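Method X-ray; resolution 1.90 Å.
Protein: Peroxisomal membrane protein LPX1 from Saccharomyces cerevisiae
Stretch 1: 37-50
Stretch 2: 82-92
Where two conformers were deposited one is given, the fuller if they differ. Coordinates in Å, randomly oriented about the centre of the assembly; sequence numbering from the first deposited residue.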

# COMPACT_ATOMS: atom_id res chain seq x y z
N VAL A 37 -18.85 -11.99 -0.05
CA VAL A 37 -19.39 -10.71 0.25
C VAL A 37 -20.81 -10.94 0.69
O VAL A 37 -21.64 -11.51 -0.08
CB VAL A 37 -19.46 -9.76 -1.03
CG1 VAL A 37 -20.01 -8.42 -0.64
CG2 VAL A 37 -18.15 -9.57 -1.57
N TYR A 38 -21.16 -10.38 1.84
CA TYR A 38 -22.49 -10.44 2.38
C TYR A 38 -23.07 -9.05 2.33
O TYR A 38 -22.49 -8.11 2.88
CB TYR A 38 -22.46 -10.97 3.83
CG TYR A 38 -22.10 -12.44 3.88
CD1 TYR A 38 -20.77 -12.84 3.95
CD2 TYR A 38 -23.06 -13.40 3.80
CE1 TYR A 38 -20.43 -14.20 3.96
CE2 TYR A 38 -22.73 -14.76 3.87
CZ TYR A 38 -21.42 -15.14 3.99
OH TYR A 38 -21.08 -16.48 4.02
N THR A 39 -24.23 -8.90 1.67
CA THR A 39 -24.87 -7.60 1.51
C THR A 39 -26.27 -7.55 2.14
O THR A 39 -27.09 -8.44 1.97
CB THR A 39 -24.94 -7.21 -0.01
OG1 THR A 39 -23.59 -7.24 -0.46
CG2 THR A 39 -25.41 -5.83 -0.17
N SER A 40 -26.51 -6.45 2.84
CA SER A 40 -27.78 -6.25 3.53
C SER A 40 -28.84 -6.15 2.49
O SER A 40 -28.65 -5.63 1.37
CB SER A 40 -27.75 -5.02 4.42
OG SER A 40 -28.97 -4.36 4.48
N ALA A 41 -29.95 -6.76 2.86
CA ALA A 41 -31.20 -6.78 2.13
C ALA A 41 -32.15 -5.72 2.79
O ALA A 41 -33.32 -5.64 2.43
CB ALA A 41 -31.79 -8.19 2.26
N GLU A 42 -31.65 -4.97 3.79
CA GLU A 42 -32.41 -3.96 4.60
C GLU A 42 -32.29 -2.52 4.05
O GLU A 42 -32.72 -1.54 4.73
CB GLU A 42 -31.93 -3.99 6.09
CG GLU A 42 -32.74 -3.12 7.15
CD GLU A 42 -31.91 -1.95 7.80
OE1 GLU A 42 -30.78 -1.71 7.34
OE2 GLU A 42 -32.39 -1.27 8.74
N ARG A 43 -31.73 -2.34 2.84
CA ARG A 43 -31.40 -1.00 2.32
C ARG A 43 -32.60 -0.09 2.05
O ARG A 43 -32.49 1.13 1.99
CB ARG A 43 -30.51 -1.08 1.08
CG ARG A 43 -29.07 -1.54 1.39
CD ARG A 43 -28.29 -1.69 0.08
NE ARG A 43 -26.83 -1.88 0.20
CZ ARG A 43 -26.03 -1.98 -0.87
NH1 ARG A 43 -26.56 -1.87 -2.11
NH2 ARG A 43 -24.70 -2.15 -0.75
N GLN A 44 -33.78 -0.68 1.92
CA GLN A 44 -34.98 0.14 1.80
C GLN A 44 -35.47 0.69 3.18
O GLN A 44 -36.19 1.70 3.22
CB GLN A 44 -36.05 -0.60 0.97
CG GLN A 44 -36.61 -1.98 1.45
CD GLN A 44 -35.68 -2.87 2.28
OE1 GLN A 44 -34.56 -3.27 1.85
NE2 GLN A 44 -36.17 -3.23 3.49
N ARG A 45 -35.06 0.06 4.29
CA ARG A 45 -35.27 0.62 5.65
C ARG A 45 -34.28 1.74 6.05
O ARG A 45 -34.52 2.44 7.05
CB ARG A 45 -35.17 -0.47 6.74
CG ARG A 45 -36.31 -1.49 6.82
CD ARG A 45 -35.98 -2.57 7.85
NE ARG A 45 -37.16 -3.15 8.51
CZ ARG A 45 -37.21 -4.36 9.09
NH1 ARG A 45 -36.15 -5.18 9.11
NH2 ARG A 45 -38.35 -4.77 9.65
N ARG A 46 -33.18 1.92 5.30
CA ARG A 46 -32.22 3.00 5.63
C ARG A 46 -32.85 4.38 5.30
O ARG A 46 -33.55 4.54 4.29
CB ARG A 46 -30.73 2.73 5.12
CG ARG A 46 -30.31 2.94 3.57
CD ARG A 46 -28.90 2.26 3.15
NE ARG A 46 -28.67 2.28 1.67
CZ ARG A 46 -27.63 1.74 0.99
NH1 ARG A 46 -26.65 1.10 1.62
NH2 ARG A 46 -27.57 1.85 -0.34
N SER A 47 -32.72 5.33 6.23
CA SER A 47 -33.01 6.73 5.96
C SER A 47 -31.82 7.27 5.17
O SER A 47 -30.84 6.55 4.94
CB SER A 47 -33.23 7.52 7.26
OG SER A 47 -32.12 7.44 8.13
N ARG A 48 -31.91 8.53 4.74
CA ARG A 48 -30.81 9.18 4.00
C ARG A 48 -29.57 9.29 4.90
O ARG A 48 -28.45 9.03 4.45
CB ARG A 48 -31.21 10.58 3.51
CG ARG A 48 -32.32 10.63 2.45
CD ARG A 48 -32.70 12.07 2.13
NE ARG A 48 -34.09 12.23 1.64
CZ ARG A 48 -34.63 13.39 1.29
NH1 ARG A 48 -33.92 14.51 1.36
NH2 ARG A 48 -35.90 13.46 0.86
N THR A 49 -29.81 9.69 6.17
CA THR A 49 -28.76 9.92 7.19
C THR A 49 -28.15 8.66 7.88
O THR A 49 -27.34 8.79 8.80
CB THR A 49 -29.26 10.87 8.36
OG1 THR A 49 -30.14 10.13 9.23
CG2 THR A 49 -29.96 12.14 7.83
N ALA A 50 -28.57 7.46 7.46
CA ALA A 50 -28.17 6.23 8.14
C ALA A 50 -26.74 5.87 7.75
O ALA A 50 -26.39 5.80 6.58
CB ALA A 50 -29.11 5.12 7.84
N GLY A 82 -29.41 5.51 17.02
CA GLY A 82 -28.01 5.54 16.55
C GLY A 82 -27.88 5.47 15.02
O GLY A 82 -26.78 5.64 14.47
N ASN A 83 -29.01 5.18 14.35
CA ASN A 83 -29.18 5.27 12.90
C ASN A 83 -28.00 4.72 12.05
O ASN A 83 -27.38 5.42 11.25
CB ASN A 83 -29.53 6.69 12.49
CG ASN A 83 -30.52 6.71 11.39
OD1 ASN A 83 -30.72 5.68 10.73
ND2 ASN A 83 -31.20 7.84 11.21
N TYR A 84 -27.75 3.45 12.28
CA TYR A 84 -26.74 2.71 11.53
C TYR A 84 -27.33 1.32 11.22
O TYR A 84 -28.33 0.90 11.84
CB TYR A 84 -25.45 2.61 12.37
CG TYR A 84 -25.53 1.84 13.71
CD1 TYR A 84 -25.45 0.45 13.75
CD2 TYR A 84 -25.60 2.52 14.93
CE1 TYR A 84 -25.49 -0.25 14.95
CE2 TYR A 84 -25.64 1.82 16.14
CZ TYR A 84 -25.57 0.43 16.14
OH TYR A 84 -25.61 -0.28 17.35
N ALA A 85 -26.71 0.66 10.27
CA ALA A 85 -26.97 -0.72 9.92
C ALA A 85 -25.80 -1.27 9.14
O ALA A 85 -25.16 -0.57 8.36
CB ALA A 85 -28.32 -0.85 9.06
N ILE A 86 -25.55 -2.55 9.32
CA ILE A 86 -24.58 -3.27 8.54
C ILE A 86 -24.98 -3.31 7.09
O ILE A 86 -26.12 -3.69 6.72
CB ILE A 86 -24.34 -4.73 9.02
CG1 ILE A 86 -23.70 -4.73 10.40
CG2 ILE A 86 -23.36 -5.47 8.07
CD1 ILE A 86 -23.71 -6.15 10.99
N ASP A 87 -24.09 -2.84 6.23
CA ASP A 87 -24.40 -2.88 4.83
C ASP A 87 -23.69 -4.05 4.17
O ASP A 87 -24.30 -4.77 3.44
CB ASP A 87 -24.03 -1.56 4.20
CG ASP A 87 -24.64 -1.37 2.82
OD1 ASP A 87 -25.90 -1.42 2.68
OD2 ASP A 87 -23.81 -1.22 1.87
N LYS A 88 -22.36 -4.15 4.31
CA LYS A 88 -21.56 -5.24 3.76
C LYS A 88 -20.70 -5.92 4.81
O LYS A 88 -20.13 -5.26 5.65
CB LYS A 88 -20.61 -4.75 2.68
CG LYS A 88 -21.29 -4.17 1.43
CD LYS A 88 -20.31 -4.26 0.21
CE LYS A 88 -20.88 -3.86 -1.13
NZ LYS A 88 -19.81 -4.23 -2.17
N VAL A 89 -20.53 -7.23 4.69
CA VAL A 89 -19.55 -7.96 5.47
C VAL A 89 -18.69 -8.75 4.51
O VAL A 89 -19.22 -9.47 3.65
CB VAL A 89 -20.17 -8.98 6.47
CG1 VAL A 89 -19.07 -9.69 7.32
CG2 VAL A 89 -21.16 -8.30 7.37
N LEU A 90 -17.37 -8.64 4.63
CA LEU A 90 -16.45 -9.41 3.77
C LEU A 90 -15.71 -10.44 4.58
O LEU A 90 -15.06 -10.11 5.59
CB LEU A 90 -15.40 -8.50 3.15
CG LEU A 90 -15.89 -7.21 2.51
CD1 LEU A 90 -14.75 -6.35 1.88
CD2 LEU A 90 -16.97 -7.49 1.40
N LEU A 91 -15.74 -11.67 4.13
CA LEU A 91 -15.05 -12.72 4.73
C LEU A 91 -14.00 -13.25 3.76
O LEU A 91 -14.31 -13.75 2.68
CB LEU A 91 -16.00 -13.85 5.12
CG LEU A 91 -17.09 -13.59 6.15
CD1 LEU A 91 -17.74 -14.97 6.55
CD2 LEU A 91 -16.72 -12.74 7.26
N ILE A 92 -12.75 -13.01 4.06
CA ILE A 92 -11.66 -13.20 3.11
C ILE A 92 -10.77 -14.43 3.46
O ILE A 92 -10.39 -14.62 4.61
CB ILE A 92 -10.78 -11.93 3.08
CG1 ILE A 92 -11.59 -10.75 2.57
CG2 ILE A 92 -9.46 -12.11 2.20
CD1 ILE A 92 -10.86 -9.34 2.79

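The apolar centre lies where a strand running through Val37, Tyr38 and Thr39 lies antiparallel to strand 84-92. On one face of the sheet Tyr38 pairs with Val89, CB to CB at 4.0 Å, and the tyrosine, at chi1 m, carries its ring along the partner strand until CE1 meets CD1 of Leu91 at 3.8 Å. On the other face CG1 of Val37 packs against CD2 of Leu90, also at 3.8 Å. All five residues are buried, and branched or aromatic side chains fill the space beside the backbone ladder.

That ladder pairs the inward-facing main-chain groups of these residues: Tyr38 N donates to Val89 O and Val89 N to Tyr38 O, each at 2.8 Å, and Ser40 N reaches Asp87 O at 2.8 Å.

Beyond it, the rule changes from packing to charge. Asp87, buried, needs compensation, and two arginines from the first stretch supply it. Arg43, extended, grips the carboxylate with two hydrogen bonds, NE to OD1 at 2.7 Å and NH2 to OD2 at 2.9 Å, while Arg46 NH1 forms a salt bridge to the same OD1 at 2.8 Å. Long side chains suit this place, since both CA-to-CB bonds point sideways.

At the far edge, Asn83 ND2 donates to Ser47 OG at 3.2 Å, where a type I turn begins.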